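Side-chain contacts in beta-phosphoglucomutase (Bacteroides vulgatus, PDB 3DV9), which probably interconverts beta-D-glucose 1-phosphate and D-glucose 6-phosphate as a magnesium-binding member of the haloacid dehalogenase superfamily: residues 28-32 with 33-37; 36-39 with 40-43. One frame throughout, in Å; residues are numbered along the deposited sequence.

Contact 1: 28-32 with 33-37. With MG (magnesium ion), chain B; PO4 (phosphate ion), chain C.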
loop_
_atom_site.group_PDB
_atom_site.type_symbol
_atom_site.label_atom_id
_atom_site.label_comp_id
_atom_site.label_asym_id
_atom_site.label_seq_id
_atom_site.Cartn_x
_atom_site.Cartn_y
_atom_site.Cartn_z
ATOM N N PHE A 28 -2.177 -1.889 -6.502
ATOM C CA PHE A 28 -1.883 -2.647 -5.269
ATOM C C PHE A 28 -0.713 -2.107 -4.501
ATOM O O PHE A 28 0.427 -2.005 -5.016
ATOM C CB PHE A 28 -1.550 -4.092 -5.606
ATOM C CG PHE A 28 -2.718 -4.897 -6.031
ATOM C CD1 PHE A 28 -3.380 -5.696 -5.086
ATOM C CD2 PHE A 28 -3.160 -4.882 -7.351
ATOM C CE1 PHE A 28 -4.490 -6.482 -5.452
ATOM C CE2 PHE A 28 -4.287 -5.655 -7.741
ATOM C CZ PHE A 28 -4.930 -6.466 -6.798
ATOM N N ASP A 29 -0.947 -1.840 -3.220
ATOM C CA ASP A 29 0.200 -1.730 -2.358
ATOM C C ASP A 29 1.025 -3.055 -2.344
ATOM O O ASP A 29 0.483 -4.144 -2.613
ATOM C CB ASP A 29 -0.284 -1.392 -0.951
ATOM C CG ASP A 29 0.824 -1.282 0.010
ATOM O OD1 ASP A 29 1.780 -0.532 -0.300
ATOM O OD2 ASP A 29 0.761 -1.969 1.044
HETATM N N MSE A 30 2.337 -2.986 -2.061
HETATM C CA MSE A 30 3.112 -4.236 -1.995
HETATM C C MSE A 30 3.186 -4.920 -0.603
HETATM O O MSE A 30 2.703 -6.028 -0.394
HETATM C CB MSE A 30 4.529 -4.044 -2.547
HETATM C CG MSE A 30 5.238 -5.403 -2.677
HETATM SE SE MSE A 30 6.997 -5.198 -3.437
HETATM C CE MSE A 30 7.843 -4.295 -1.905
ATOM N N ASP A 31 3.834 -4.258 0.339
ATOM C CA ASP A 31 4.056 -4.859 1.664
ATOM C C ASP A 31 2.755 -5.007 2.444
ATOM O O ASP A 31 2.057 -4.033 2.683
ATOM C CB ASP A 31 5.043 -4.011 2.451
ATOM C CG ASP A 31 6.419 -3.989 1.815
ATOM O OD1 ASP A 31 6.998 -5.054 1.560
ATOM O OD2 ASP A 31 6.908 -2.874 1.565
ATOM N N GLY A 32 2.467 -6.244 2.887
ATOM C CA GLY A 32 1.231 -6.496 3.601
ATOM C C GLY A 32 0.006 -6.655 2.717
ATOM O O GLY A 32 -1.115 -6.759 3.225
ATOM N N VAL A 33 0.205 -6.660 1.387
ATOM C CA VAL A 33 -0.919 -6.881 0.444
ATOM C C VAL A 33 -0.530 -7.983 -0.534
ATOM O O VAL A 33 -1.217 -9.014 -0.642
ATOM C CB VAL A 33 -1.282 -5.552 -0.294
ATOM C CG1 VAL A 33 -2.244 -5.822 -1.485
ATOM C CG2 VAL A 33 -1.876 -4.528 0.727
ATOM N N LEU A 34 0.574 -7.758 -1.256
ATOM C CA LEU A 34 1.185 -8.789 -2.132
ATOM C C LEU A 34 2.069 -9.793 -1.396
ATOM O O LEU A 34 1.970 -10.999 -1.646
ATOM C CB LEU A 34 1.920 -8.142 -3.317
ATOM C CG LEU A 34 1.023 -7.217 -4.160
ATOM C CD1 LEU A 34 1.924 -6.663 -5.270
ATOM C CD2 LEU A 34 -0.202 -7.963 -4.754
ATOM N N PHE A 35 2.931 -9.281 -0.511
ATOM C CA PHE A 35 3.845 -10.103 0.242
ATOM C C PHE A 35 3.577 -9.951 1.728
ATOM O O PHE A 35 3.288 -8.832 2.198
ATOM C CB PHE A 35 5.306 -9.689 -0.031
ATOM C CG PHE A 35 5.812 -10.057 -1.405
ATOM C CD1 PHE A 35 6.048 -11.373 -1.757
ATOM C CD2 PHE A 35 6.096 -9.044 -2.342
ATOM C CE1 PHE A 35 6.555 -11.714 -3.007
ATOM C CE2 PHE A 35 6.609 -9.382 -3.642
ATOM C CZ PHE A 35 6.834 -10.735 -3.956
ATOM N N ASP A 36 3.744 -11.035 2.489
ATOM C CA ASP A 36 3.591 -10.921 3.927
ATOM C C ASP A 36 4.974 -10.508 4.500
ATOM O O ASP A 36 5.675 -11.284 5.148
ATOM C CB ASP A 36 3.087 -12.245 4.511
ATOM C CG ASP A 36 2.771 -12.131 5.998
ATOM O OD1 ASP A 36 2.669 -10.979 6.499
ATOM O OD2 ASP A 36 2.639 -13.200 6.639
ATOM N N SER A 37 5.383 -9.284 4.183
ATOM C CA SER A 37 6.719 -8.765 4.525
ATOM C C SER A 37 6.735 -7.881 5.773
ATOM O O SER A 37 7.803 -7.516 6.280
ATOM C CB SER A 37 7.199 -7.906 3.357
ATOM O OG SER A 37 6.215 -6.928 3.063
HETATM MG MG MG B . 1.464 -1.894 3.079
HETATM P P PO4 C . 4.207 -0.492 1.447
HETATM O O1 PO4 C . 4.254 -1.295 0.162
HETATM O O2 PO4 C . 3.263 -1.113 2.439
HETATM O O3 PO4 C . 3.775 0.949 1.163
HETATM O O4 PO4 C . 5.582 -0.390 2.094
HETATM O O HOH W 1 3.092 -0.626 2.658
HETATM O O HOH W 2 0.689 0.377 3.068
#
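F28 presents its CD1 edge to V33, whose CG1 lies near the ring plane 3.8 Å from that CD1, while CD2 of L34 reaches the same corner obliquely. CG of M30 meets the edge of the F35 ring at CD2, again 3.8 Å away; with that CG anti to the backbone N (chi1 -171°) and chi2 extended, SE is carried past the ring edge in a Met-aromatic contact. M30 O accepts from V33 N, L34 N (2.9 Å) and F35 N, and G32 N returns a bond of 2.8 Å to F35 O. At the backbone angles of G32 (phi 80°) any side chain would collide with the carbonyl oxygen of D31, which calls for glycine. D29 and D31 fit the DxDx(T/V) motif of HAD enzymes: D29 OD2 and D31 O bind magnesium together with E65, N190, a water and O2 of a phosphate, probably from the crystallisation liquor, whose O1 accepts from D31 N at 3.0 Å. S37 OG donates to D31 OD1 over 2.5 Å, on the anti side of the carboxylate. The turn bonds thus probably present the D31 carbonyl to the metal, whereas magnesium and a salt bridge to K165 hold the D29 carboxylate.

Contact 2: 36-39 with 40-43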
loop_
_atom_site.group_PDB
_atom_site.type_symbol
_atom_site.label_atom_id
_atom_site.label_comp_id
_atom_site.label_asym_id
_atom_site.label_seq_id
_atom_site.Cartn_x
_atom_site.Cartn_y
_atom_site.Cartn_z
ATOM N N ASP A 36 3.744 -11.035 2.489
ATOM C CA ASP A 36 3.591 -10.921 3.927
ATOM C C ASP A 36 4.974 -10.508 4.500
ATOM O O ASP A 36 5.675 -11.284 5.148
ATOM C CB ASP A 36 3.087 -12.245 4.511
ATOM C CG ASP A 36 2.771 -12.131 5.998
ATOM O OD1 ASP A 36 2.669 -10.979 6.499
ATOM O OD2 ASP A 36 2.639 -13.200 6.639
ATOM N N SER A 37 5.383 -9.284 4.183
ATOM C CA SER A 37 6.719 -8.765 4.525
ATOM C C SER A 37 6.735 -7.881 5.773
ATOM O O SER A 37 7.803 -7.516 6.280
ATOM C CB SER A 37 7.199 -7.906 3.357
ATOM O OG SER A 37 6.215 -6.928 3.063
HETATM N N MSE A 38 5.563 -7.493 6.278
HETATM C CA MSE A 38 5.577 -6.492 7.367
HETATM C C MSE A 38 6.204 -6.980 8.695
HETATM O O MSE A 38 6.884 -6.218 9.390
HETATM C CB MSE A 38 4.166 -5.877 7.556
HETATM C CG MSE A 38 3.776 -4.868 6.468
HETATM SE SE MSE A 38 5.141 -3.428 6.286
HETATM C CE MSE A 38 5.091 -2.798 8.073
ATOM N N PRO A 39 5.954 -8.238 9.084
ATOM C CA PRO A 39 6.634 -8.671 10.314
ATOM C C PRO A 39 8.147 -8.441 10.270
ATOM O O PRO A 39 8.729 -7.948 11.252
ATOM C CB PRO A 39 6.263 -10.164 10.410
ATOM C CG PRO A 39 4.914 -10.251 9.711
ATOM C CD PRO A 39 5.022 -9.261 8.563
ATOM N N ASN A 40 8.775 -8.759 9.149
ATOM C CA ASN A 40 10.222 -8.525 8.972
ATOM C C ASN A 40 10.546 -7.041 8.932
ATOM O O ASN A 40 11.492 -6.589 9.590
ATOM C CB ASN A 40 10.766 -9.216 7.704
ATOM C CG ASN A 40 12.309 -9.142 7.586
ATOM O OD1 ASN A 40 13.003 -8.742 8.518
ATOM N ND2 ASN A 40 12.833 -9.528 6.424
ATOM N N HIS A 41 9.780 -6.270 8.161
ATOM C CA HIS A 41 10.033 -4.817 8.105
ATOM C C HIS A 41 9.926 -4.184 9.516
ATOM O O HIS A 41 10.780 -3.418 9.931
ATOM C CB HIS A 41 9.036 -4.104 7.181
ATOM C CG HIS A 41 9.314 -4.247 5.716
ATOM N ND1 HIS A 41 10.408 -3.669 5.101
ATOM C CD2 HIS A 41 8.587 -4.817 4.729
ATOM C CE1 HIS A 41 10.371 -3.936 3.806
ATOM N NE2 HIS A 41 9.265 -4.615 3.550
ATOM N N ALA A 42 8.848 -4.480 10.234
ATOM C CA ALA A 42 8.656 -3.932 11.604
ATOM C C ALA A 42 9.763 -4.292 12.600
ATOM O O ALA A 42 10.265 -3.416 13.340
ATOM C CB ALA A 42 7.258 -4.355 12.152
ATOM N N GLU A 43 10.111 -5.576 12.657
ATOM C CA GLU A 43 11.226 -6.038 13.489
ATOM C C GLU A 43 12.566 -5.401 13.085
ATOM O O GLU A 43 13.310 -4.958 13.970
ATOM C CB GLU A 43 11.308 -7.571 13.484
ATOM C CG GLU A 43 12.425 -8.163 14.388
ATOM C CD GLU A 43 12.240 -7.824 15.858
ATOM O OE1 GLU A 43 11.182 -7.290 16.227
ATOM O OE2 GLU A 43 13.143 -8.098 16.666
HETATM O O HOH W 3 7.745 -10.777 7.030
#
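H41 folds back over the start of its own helix, and its CB lies 3.7 Å from S37 O, with SE of M38 also near it. With CG anti to the carbonyl carbon (chi1 -78°), the ring is laid back over S37 and beside M38. CG stays close to S37 O, and CD2 comes closer still, 3.2 Å from that oxygen. CD2 also meets SE of M38 at 4.0 Å; a bend at chi2 (-54°) of M38 brings the selenium to the ring, obliquely. S37 OG sits at the ring edge, in its plane and 3.6 Å from CD2. At the tip, NE2 passes S37 CB and makes a weak hydrogen bond to D31 OD1, the oxygen that S37 OG also grips. The stretch enters helix 38-51 and makes its opening turn, probably leading from the HAD core into a helical cap, as in other beta-phosphoglucomutases. Its i to i+4 bonds run from H41 N to S37 O at 3.0 Å, A42 N to M38 O at 2.8 Å and E43 N to P39 O, and a water bridges D36 O to N40 N. F101 meets the H41 ring from outside the turn. With an alanine here, D31 OD1 is likely to lose its imidazole partner and M38 SE the ring it rests against, so that the selenomethionine chain could turn more freely. CB of A42 touches A61 and Y62 of helix 58-63, and the E43 carboxylate makes a salt bridge with R58.

Overall arrangement
Contact 1 is fully buried at the end of strand 25-29 of the parallel sheet and in the loop beyond it, whereas contact 2 lies farther from the centre of the chain, on the partly exposed start of helix 38-51. They share D36 and S37, so the metal-binding loop runs directly into the helix. Their chemistry differs accordingly: 28-32 with 33-37 combines apolar rings, an irregular backbone turn and carboxylates beside magnesium, while 36-39 with 40-43 rests on regular helical bonds, an imidazole and charged or polar tips that find partners outside the turn. D31 joins the two, its CB packing on SE of M38 and its carboxylate serving side chains of both.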